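Local coordinates for protein probable ferredoxin-dependent nitrite reductase NirA (PDB 1ZJ8) that reduces sulfite to sulfide with electrons delivered by ferredoxin, using a siroheme and a [4Fe-4S] cluster as its cofactors, at residues P210-A213 / D214-R217; P33-A36 / N37-L40; T168-C172 / G173-R177. All coordinates share one frame; numbering follows the deposited sequence.

Contact 1 (P210-A213 / D214-R217); sequences PDFA and DLPR. With SRM (siroheme), chain E.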
loop_
_atom_site.group_PDB
_atom_site.type_symbol
_atom_site.label_atom_id
_atom_site.label_comp_id
_atom_site.label_asym_id
_atom_site.label_seq_id
_atom_site.Cartn_x
_atom_site.Cartn_y
_atom_site.Cartn_z
ATOM N N PRO A 210 13.291 -19.865 4.391
ATOM C CA PRO A 210 14.457 -19.146 4.927
ATOM C C PRO A 210 15.170 -18.216 3.947
ATOM O O PRO A 210 15.703 -17.187 4.366
ATOM C CB PRO A 210 15.400 -20.279 5.388
ATOM C CG PRO A 210 14.914 -21.526 4.670
ATOM C CD PRO A 210 13.436 -21.331 4.506
ATOM N N ASP A 211 15.175 -18.546 2.663
ATOM C CA ASP A 211 16.089 -17.851 1.738
ATOM C C ASP A 211 15.879 -16.346 1.646
ATOM O O ASP A 211 16.848 -15.604 1.533
ATOM C CB ASP A 211 16.052 -18.488 0.356
ATOM C CG ASP A 211 16.396 -19.949 0.414
ATOM O OD1 ASP A 211 15.587 -20.700 1.024
ATOM O OD2 ASP A 211 17.479 -20.325 -0.097
ATOM N N PHE A 212 14.618 -15.913 1.716
ATOM C CA PHE A 212 14.258 -14.496 1.610
ATOM C C PHE A 212 13.618 -13.965 2.892
ATOM O O PHE A 212 12.981 -12.910 2.883
ATOM C CB PHE A 212 13.330 -14.285 0.408
ATOM C CG PHE A 212 13.930 -14.747 -0.879
ATOM C CD1 PHE A 212 15.095 -14.155 -1.356
ATOM C CD2 PHE A 212 13.372 -15.794 -1.588
ATOM C CE1 PHE A 212 15.674 -14.578 -2.533
ATOM C CE2 PHE A 212 13.953 -16.241 -2.768
ATOM C CZ PHE A 212 15.102 -15.634 -3.241
ATOM N N ALA A 213 13.817 -14.672 3.999
ATOM C CA ALA A 213 13.320 -14.209 5.281
ATOM C C ALA A 213 14.205 -13.145 5.941
ATOM O O ALA A 213 13.806 -12.572 6.943
ATOM C CB ALA A 213 13.116 -15.395 6.218
ATOM N N ASP A 214 15.398 -12.882 5.407
ATOM C CA ASP A 214 16.287 -11.877 6.006
ATOM C C ASP A 214 16.922 -11.025 4.923
ATOM O O ASP A 214 17.943 -11.402 4.310
ATOM C CB ASP A 214 17.352 -12.552 6.887
ATOM C CG ASP A 214 18.261 -11.556 7.624
ATOM O OD1 ASP A 214 18.072 -10.323 7.498
ATOM O OD2 ASP A 214 19.177 -12.026 8.334
ATOM N N LEU A 215 16.291 -9.872 4.694
ATOM C CA LEU A 215 16.735 -8.910 3.688
ATOM C C LEU A 215 17.164 -7.604 4.383
ATOM O O LEU A 215 16.843 -7.374 5.564
ATOM C CB LEU A 215 15.621 -8.645 2.657
ATOM C CG LEU A 215 14.778 -9.825 2.165
ATOM C CD1 LEU A 215 13.771 -9.339 1.148
ATOM C CD2 LEU A 215 15.624 -10.904 1.559
ATOM N N PRO A 216 17.926 -6.761 3.664
ATOM C CA PRO A 216 18.329 -5.452 4.157
ATOM C C PRO A 216 17.176 -4.624 4.720
ATOM O O PRO A 216 17.382 -3.838 5.656
ATOM C CB PRO A 216 18.881 -4.770 2.902
ATOM C CG PRO A 216 19.361 -5.882 2.028
ATOM C CD PRO A 216 18.490 -7.053 2.328
ATOM N N ARG A 217 15.993 -4.769 4.117
ATOM C CA ARG A 217 14.778 -4.147 4.624
ATOM C C ARG A 217 13.532 -4.775 4.009
ATOM O O ARG A 217 13.599 -5.858 3.401
ATOM C CB ARG A 217 14.814 -2.652 4.321
ATOM C CG ARG A 217 15.048 -1.786 5.532
ATOM C CD ARG A 217 14.516 -0.374 5.273
ATOM N NE ARG A 217 14.304 0.376 6.503
ATOM C CZ ARG A 217 13.359 0.096 7.388
ATOM N NH1 ARG A 217 12.513 -0.924 7.211
ATOM N NH2 ARG A 217 13.273 0.849 8.470
HETATM FE FE SRM E . 3.588 1.512 5.672
HETATM C CHA SRM E . 5.417 1.738 8.549
HETATM C CHB SRM E . 0.770 1.809 7.457
HETATM C CHC SRM E . 1.851 1.249 2.933
HETATM C CHD SRM E . 5.990 3.345 3.996
HETATM N NA SRM E . 3.170 1.533 7.627
HETATM C C1A SRM E . 4.033 1.491 8.666
HETATM C C2A SRM E . 3.386 1.159 9.976
HETATM C CMA SRM E . 3.552 -0.302 10.261
HETATM C CDA SRM E . 3.840 2.057 11.093
HETATM C CEA SRM E . 4.818 1.548 12.103
HETATM O O3A SRM E . 5.945 1.216 11.722
HETATM O O4A SRM E . 4.509 1.452 13.300
HETATM C C3A SRM E . 1.967 1.492 9.664
HETATM C CAA SRM E . 0.966 0.560 10.261
HETATM C CBA SRM E . 0.654 1.193 11.591
HETATM C CCA SRM E . -0.759 0.917 11.994
HETATM O O1A SRM E . -1.655 0.962 11.124
HETATM O O2A SRM E . -0.992 0.628 13.193
HETATM C C4A SRM E . 1.953 1.599 8.178
HETATM N NB SRM E . 1.661 1.380 5.308
HETATM C C1B SRM E . 0.604 1.469 6.117
HETATM C C2B SRM E . -0.720 1.161 5.475
HETATM C CMB SRM E . -1.662 0.372 6.341
HETATM C CDB SRM E . -1.368 2.464 5.147
HETATM C CEB SRM E . -2.711 2.440 4.509
HETATM O O3B SRM E . -3.739 2.845 5.093
HETATM O O4B SRM E . -2.770 1.991 3.364
HETATM C C3B SRM E . -0.228 0.458 4.228
HETATM C CAB SRM E . -0.036 -1.015 4.478
HETATM C CBB SRM E . -0.136 -1.815 3.215
HETATM C CCB SRM E . 0.287 -3.234 3.464
HETATM O O1B SRM E . -0.547 -4.129 3.577
HETATM O O2B SRM E . 1.473 -3.541 3.531
HETATM C C4B SRM E . 1.157 1.038 4.126
HETATM N NC SRM E . 3.801 2.255 3.901
HETATM C C1C SRM E . 3.075 1.891 2.824
HETATM C C2C SRM E . 3.452 2.537 1.654
HETATM C CDC SRM E . 2.751 2.610 0.339
HETATM C CEC SRM E . 2.944 1.571 -0.695
HETATM O O3C SRM E . 3.557 0.515 -0.417
HETATM O O4C SRM E . 2.481 1.835 -1.814
HETATM C C3C SRM E . 4.606 3.166 2.012
HETATM C CAC SRM E . 5.338 3.971 0.988
HETATM C CBC SRM E . 6.052 3.284 -0.157
HETATM C CCC SRM E . 7.385 2.755 0.343
HETATM O O1C SRM E . 7.429 1.774 1.133
HETATM O O2C SRM E . 8.416 3.359 -0.049
HETATM C C4C SRM E . 4.835 2.931 3.343
HETATM N ND SRM E . 5.490 2.067 6.088
HETATM C C1D SRM E . 6.168 2.946 5.333
HETATM C C2D SRM E . 7.199 3.511 6.108
HETATM C CAD SRM E . 8.496 4.018 5.502
HETATM C CBD SRM E . 9.656 3.076 5.403
HETATM C CCD SRM E . 10.941 3.426 4.708
HETATM O O1D SRM E . 11.225 2.768 3.682
HETATM O O2D SRM E . 11.692 4.341 5.140
HETATM C C3D SRM E . 7.110 2.933 7.362
HETATM C CDD SRM E . 8.227 2.872 8.369
HETATM C CED SRM E . 9.384 1.904 8.259
HETATM O O3D SRM E . 9.355 0.956 7.473
HETATM O O4D SRM E . 10.399 2.036 8.957
HETATM C C4D SRM E . 6.051 2.040 7.335
#

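Contact 2 (P33-A36 / N37-L40); sequences PLNA and NEEL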
loop_
_atom_site.group_PDB
_atom_site.type_symbol
_atom_site.label_atom_id
_atom_site.label_comp_id
_atom_site.label_asym_id
_atom_site.label_seq_id
_atom_site.Cartn_x
_atom_site.Cartn_y
_atom_site.Cartn_z
ATOM N N PRO A 33 26.701 -7.519 12.025
ATOM C CA PRO A 33 25.620 -6.600 12.406
ATOM C C PRO A 33 26.108 -5.186 12.678
ATOM O O PRO A 33 26.992 -5.004 13.502
ATOM C CB PRO A 33 25.057 -7.214 13.704
ATOM C CG PRO A 33 26.095 -8.160 14.191
ATOM C CD PRO A 33 26.819 -8.647 12.970
ATOM N N LEU A 34 25.540 -4.202 11.985
ATOM C CA LEU A 34 25.872 -2.799 12.205
ATOM C C LEU A 34 24.694 -2.029 12.827
ATOM O O LEU A 34 24.712 -0.795 12.891
ATOM C CB LEU A 34 26.279 -2.141 10.878
ATOM C CG LEU A 34 27.366 -2.811 10.022
ATOM C CD1 LEU A 34 27.831 -1.891 8.882
ATOM C CD2 LEU A 34 28.555 -3.240 10.870
ATOM N N ASN A 35 23.675 -2.765 13.277
ATOM C CA ASN A 35 22.452 -2.197 13.869
ATOM C C ASN A 35 21.948 -3.168 14.928
ATOM O O ASN A 35 22.380 -4.325 14.966
ATOM C CB ASN A 35 21.351 -2.024 12.807
ATOM C CG ASN A 35 21.814 -1.232 11.607
ATOM O OD1 ASN A 35 22.165 -0.069 11.740
ATOM N ND2 ASN A 35 21.830 -1.862 10.430
ATOM N N ALA A 36 21.024 -2.704 15.770
ATOM C CA ALA A 36 20.294 -3.595 16.680
ATOM C C ALA A 36 19.322 -4.479 15.880
ATOM O O ALA A 36 18.953 -5.586 16.308
ATOM C CB ALA A 36 19.540 -2.786 17.723
ATOM N N ASN A 37 18.910 -3.960 14.722
ATOM C CA ASN A 37 18.000 -4.641 13.817
ATOM C C ASN A 37 18.698 -5.772 13.092
ATOM O O ASN A 37 18.196 -6.897 13.071
ATOM C CB ASN A 37 17.423 -3.645 12.808
ATOM C CG ASN A 37 16.475 -2.644 13.457
ATOM O OD1 ASN A 37 16.834 -1.488 13.698
ATOM N ND2 ASN A 37 15.257 -3.090 13.741
ATOM N N GLU A 38 19.861 -5.472 12.511
ATOM C CA GLU A 38 20.702 -6.496 11.892
ATOM C C GLU A 38 21.226 -7.535 12.898
ATOM O O GLU A 38 21.584 -8.650 12.503
ATOM C CB GLU A 38 21.887 -5.857 11.142
ATOM C CG GLU A 38 21.555 -5.348 9.745
ATOM C CD GLU A 38 20.825 -6.389 8.906
ATOM O OE1 GLU A 38 21.111 -7.607 9.078
ATOM O OE2 GLU A 38 19.960 -5.987 8.087
ATOM N N GLU A 39 21.256 -7.188 14.183
ATOM C CA GLU A 39 21.790 -8.100 15.196
ATOM C C GLU A 39 20.775 -9.104 15.746
ATOM O O GLU A 39 21.138 -10.239 16.070
ATOM C CB GLU A 39 22.415 -7.319 16.342
ATOM C CG GLU A 39 23.418 -8.127 17.134
ATOM C CD GLU A 39 24.058 -7.284 18.191
ATOM O OE1 GLU A 39 24.914 -6.431 17.826
ATOM O OE2 GLU A 39 23.673 -7.465 19.376
ATOM N N LEU A 40 19.517 -8.690 15.872
ATOM C CA LEU A 40 18.473 -9.607 16.350
ATOM C C LEU A 40 18.138 -10.669 15.300
ATOM O O LEU A 40 17.724 -11.778 15.635
ATOM C CB LEU A 40 17.217 -8.846 16.809
ATOM C CG LEU A 40 16.386 -8.000 15.847
ATOM C CD1 LEU A 40 15.584 -8.846 14.863
ATOM C CD2 LEU A 40 15.464 -7.121 16.683
#

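Contact 3 (T168-C172 / G173-R177); sequences TTEAC and GDCPR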
loop_
_atom_site.group_PDB
_atom_site.type_symbol
_atom_site.label_atom_id
_atom_site.label_comp_id
_atom_site.label_asym_id
_atom_site.label_seq_id
_atom_site.Cartn_x
_atom_site.Cartn_y
_atom_site.Cartn_z
ATOM N N THR A 168 -0.494 -14.630 7.581
ATOM C CA THR A 168 0.057 -13.321 7.907
ATOM C C THR A 168 1.558 -13.333 7.686
ATOM O O THR A 168 2.260 -12.422 8.120
ATOM C CB THR A 168 -0.271 -12.884 9.389
ATOM O OG1 THR A 168 0.344 -13.763 10.353
ATOM C CG2 THR A 168 -1.777 -12.867 9.633
ATOM N N THR A 169 2.050 -14.355 6.994
ATOM C CA THR A 169 3.488 -14.556 6.862
ATOM C C THR A 169 4.194 -13.423 6.104
ATOM O O THR A 169 3.819 -13.078 4.982
ATOM C CB THR A 169 3.803 -15.876 6.132
ATOM O OG1 THR A 169 3.083 -16.963 6.742
ATOM C CG2 THR A 169 5.325 -16.155 6.136
ATOM N N GLU A 170 5.233 -12.870 6.724
ATOM C CA GLU A 170 6.074 -11.855 6.093
ATOM C C GLU A 170 5.215 -10.688 5.599
ATOM O O GLU A 170 5.538 -10.045 4.592
ATOM C CB GLU A 170 6.946 -12.466 4.963
ATOM C CG GLU A 170 8.147 -13.329 5.456
ATOM C CD GLU A 170 8.792 -14.226 4.375
ATOM O OE1 GLU A 170 8.095 -15.085 3.793
ATOM O OE2 GLU A 170 10.011 -14.110 4.131
ATOM N N ALA A 171 4.126 -10.421 6.329
ATOM C CA ALA A 171 3.235 -9.294 6.029
ATOM C C ALA A 171 3.892 -8.010 6.513
ATOM O O ALA A 171 3.730 -6.951 5.901
ATOM C CB ALA A 171 1.874 -9.476 6.700
ATOM N N CYS A 172 4.617 -8.114 7.631
ATOM C CA CYS A 172 5.519 -7.055 8.120
ATOM C C CYS A 172 6.959 -7.625 8.078
ATOM O O CYS A 172 7.158 -8.800 7.781
ATOM C CB CYS A 172 5.126 -6.630 9.569
ATOM S SG CYS A 172 4.083 -5.087 9.894
ATOM N N GLY A 173 7.954 -6.788 8.358
ATOM C CA GLY A 173 9.332 -7.274 8.561
ATOM C C GLY A 173 10.335 -7.012 7.448
ATOM O O GLY A 173 10.009 -6.435 6.415
ATOM N N ASP A 174 11.573 -7.450 7.673
ATOM C CA ASP A 174 12.674 -7.297 6.704
ATOM C C ASP A 174 12.692 -8.460 5.687
ATOM O O ASP A 174 13.573 -9.340 5.728
ATOM C CB ASP A 174 14.012 -7.204 7.457
ATOM C CG ASP A 174 14.173 -5.891 8.244
ATOM O OD1 ASP A 174 13.182 -5.119 8.369
ATOM O OD2 ASP A 174 15.307 -5.631 8.731
ATOM N N CYS A 175 11.706 -8.425 4.778
ATOM C CA CYS A 175 11.314 -9.568 3.938
ATOM C C CYS A 175 10.214 -9.144 2.948
ATOM O O CYS A 175 9.688 -8.040 3.055
ATOM C CB CYS A 175 10.792 -10.663 4.853
ATOM S SG CYS A 175 9.652 -9.997 6.074
ATOM N N PRO A 176 9.873 -9.998 1.969
ATOM C CA PRO A 176 8.862 -9.608 0.956
ATOM C C PRO A 176 7.438 -9.433 1.480
ATOM O O PRO A 176 6.868 -10.339 2.118
ATOM C CB PRO A 176 8.916 -10.747 -0.081
ATOM C CG PRO A 176 10.215 -11.456 0.176
ATOM C CD PRO A 176 10.433 -11.328 1.672
ATOM N N ARG A 177 6.875 -8.264 1.192
ATOM C CA ARG A 177 5.521 -7.931 1.603
ATOM C C ARG A 177 4.578 -8.499 0.561
ATOM O O ARG A 177 5.032 -9.119 -0.395
ATOM C CB ARG A 177 5.365 -6.406 1.713
ATOM C CG ARG A 177 6.405 -5.723 2.614
ATOM C CD ARG A 177 6.402 -6.381 3.994
ATOM N NE ARG A 177 7.230 -5.706 4.988
ATOM C CZ ARG A 177 6.893 -4.593 5.634
ATOM N NH1 ARG A 177 5.741 -3.953 5.383
ATOM N NH2 ARG A 177 7.742 -4.095 6.525
#

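Contact 1 (P210-A213 / D214-R217)
L215 folds back against F212, three residues earlier in the loop between helix 196-206 and strand 219-224. Its CB stands clear of F212; the contact begins at CG. CG is anti to its own carbonyl carbon and beside the backbone N (chi1 -40°), and this swings the isopropyl group back toward the residues it has just followed. CG therefore comes to 3.6 Å from F212 O. From there the branches part: CD1 sits a little farther from the same oxygen, while CD2 is 3.6 Å from F212 O and 3.8 Å from F212 CA. CD2 also reaches F212 CB at 4.2 Å and lies at the edge of the phenyl ring, near its plane, rather than over a face. Helix 277-291 covers both groups, with F288 against L215 and T285 and S286 against F212.

Upstream, P210 O accepts a backbone hydrogen bond from A213 N (3.2 Å), closing the bend that leads into the contact. Next along the chain, D214 turns to polar partners: its OD1 forms salt bridges with R294 and K41. R217 then runs extended from CG to NE into the siroheme pocket. Its NE is hydrogen-bonded to R297 O, and its NH2 stops 3.1 Å from siroheme O4D, the carboxylate approaching the guanidinium obliquely.

Two kinds of chemistry thus follow each other within eight residues. Apolar carbons of L215 and F212 are buried against helix 277-291, whereas D214 and R217 supply opposite charges with opposite partners. The guanidinium so close to an acetate oxygen would be expected to help offset the negative charge at this margin of the siroheme.

Contact 2 (P33-A36 / N37-L40)
P33 lays its ring against E39, six residues on: its CB is 3.7 Å from both E39 CA and E39 CB, and its CG is 4.0 Å from E39 CG. The two side chains cross obliquely. E39 contributes the aliphatic part of its chain, which it holds extended, with CG anti to the backbone N. L34 takes a smaller share. Its backbone N lies near E38 CB, while its side chain turns elsewhere, onto N22 and R295.

N35 leads into the short helix 36-40. N35 O receives E39 N in a weak bond of 3.2 Å, strongly bent at the hydrogen, and the N35 amide lies alongside the E38 side chain, both pointing the same way. ND2 meets E38 CG at 3.6 Å, with the amide and carboxylate planes turned 58° apart. Each polar end has a partner farther off: ND2 gives a weak bond to R295 O, and E38 OE2 forms a salt bridge with K41.

A36 O takes an i to i+4 bond from L40 N, 3.2 Å long and 149° at the hydrogen, with the donor above the carbonyl plane. L40 has CG placed between its backbone N and carbonyl carbon (chi1 63°), which brings that atom to 3.6 Å from A36 O.

Contact 3 (T168-C172 / G173-R177)
The buried loop that feeds strand 176-181, and carries the cysteine of the covalent Cys-Tyr bond, curls back on itself so that R177 lies across the backbone at C172. C172 CA lies 3.7 Å above the guanidinium plane, over its centre, so one face of the group is covered by the backbone. The guanidinium edge is spent on G173 O, which takes two nitrogens side-on: NE at 3.2 Å (156° at the hydrogen, in the carbonyl plane and on a lone pair) and NH2 at 3.3 Å, tilted from that plane. The oxygen lies almost in the guanidinium plane, so one carbonyl, gripped twice, fixes the rotation of the group. The bend of the arginine chain at chi2 (-54°) folds it back toward the loop.

C172 SG is bonded to Y80 CE2, the thioether link found in the active site of this enzyme. R177 comes to about 5 Å from the siroheme, with R108 and K218 close by. Such a cluster of basic residues is consistent with an active site that receives an anion, as in other sulfite reductases.

A second cluster is built round E170, third residue of a type II turn from T168 to A171. Its side chain lies beside P176, pointing the same way. Along it, CG is 3.7 Å from C175 SG, and OE2 is 3.6 Å from C175 CB and 3.7 Å from P176 CD, all van der Waals approaches. The other carboxylate oxygen, OE1, accepts from G208 N.

In the return of the loop, G173 has a positive phi and an extended psi, a backbone shape reserved in practice for glycine. D174 then centres an inverse gamma turn and forms salt bridges through OD2 with R297 and K41.

From the N terminus the three contacts come in series, none nested in or crossing another. Contact 2 closes first, turning the N-terminal loop into helix 36-40. Contact 3 follows well downstream, where the chain curls up before strand 176-181. After that strand and helix 196-206, contact 1 closes the return loop into strand 219-224, which runs parallel beside 176-181. Contact 3 thus stands at the entrance of a beta-alpha-beta crossover and contact 1 in its last loop, and L215 N probably bonds D174 O (3.0 Å) between them. Contact 2 brushes contact 1 where E38 nears P216 but does not touch contact 3. K41, just past contact 2, joins all three through acidic side chains.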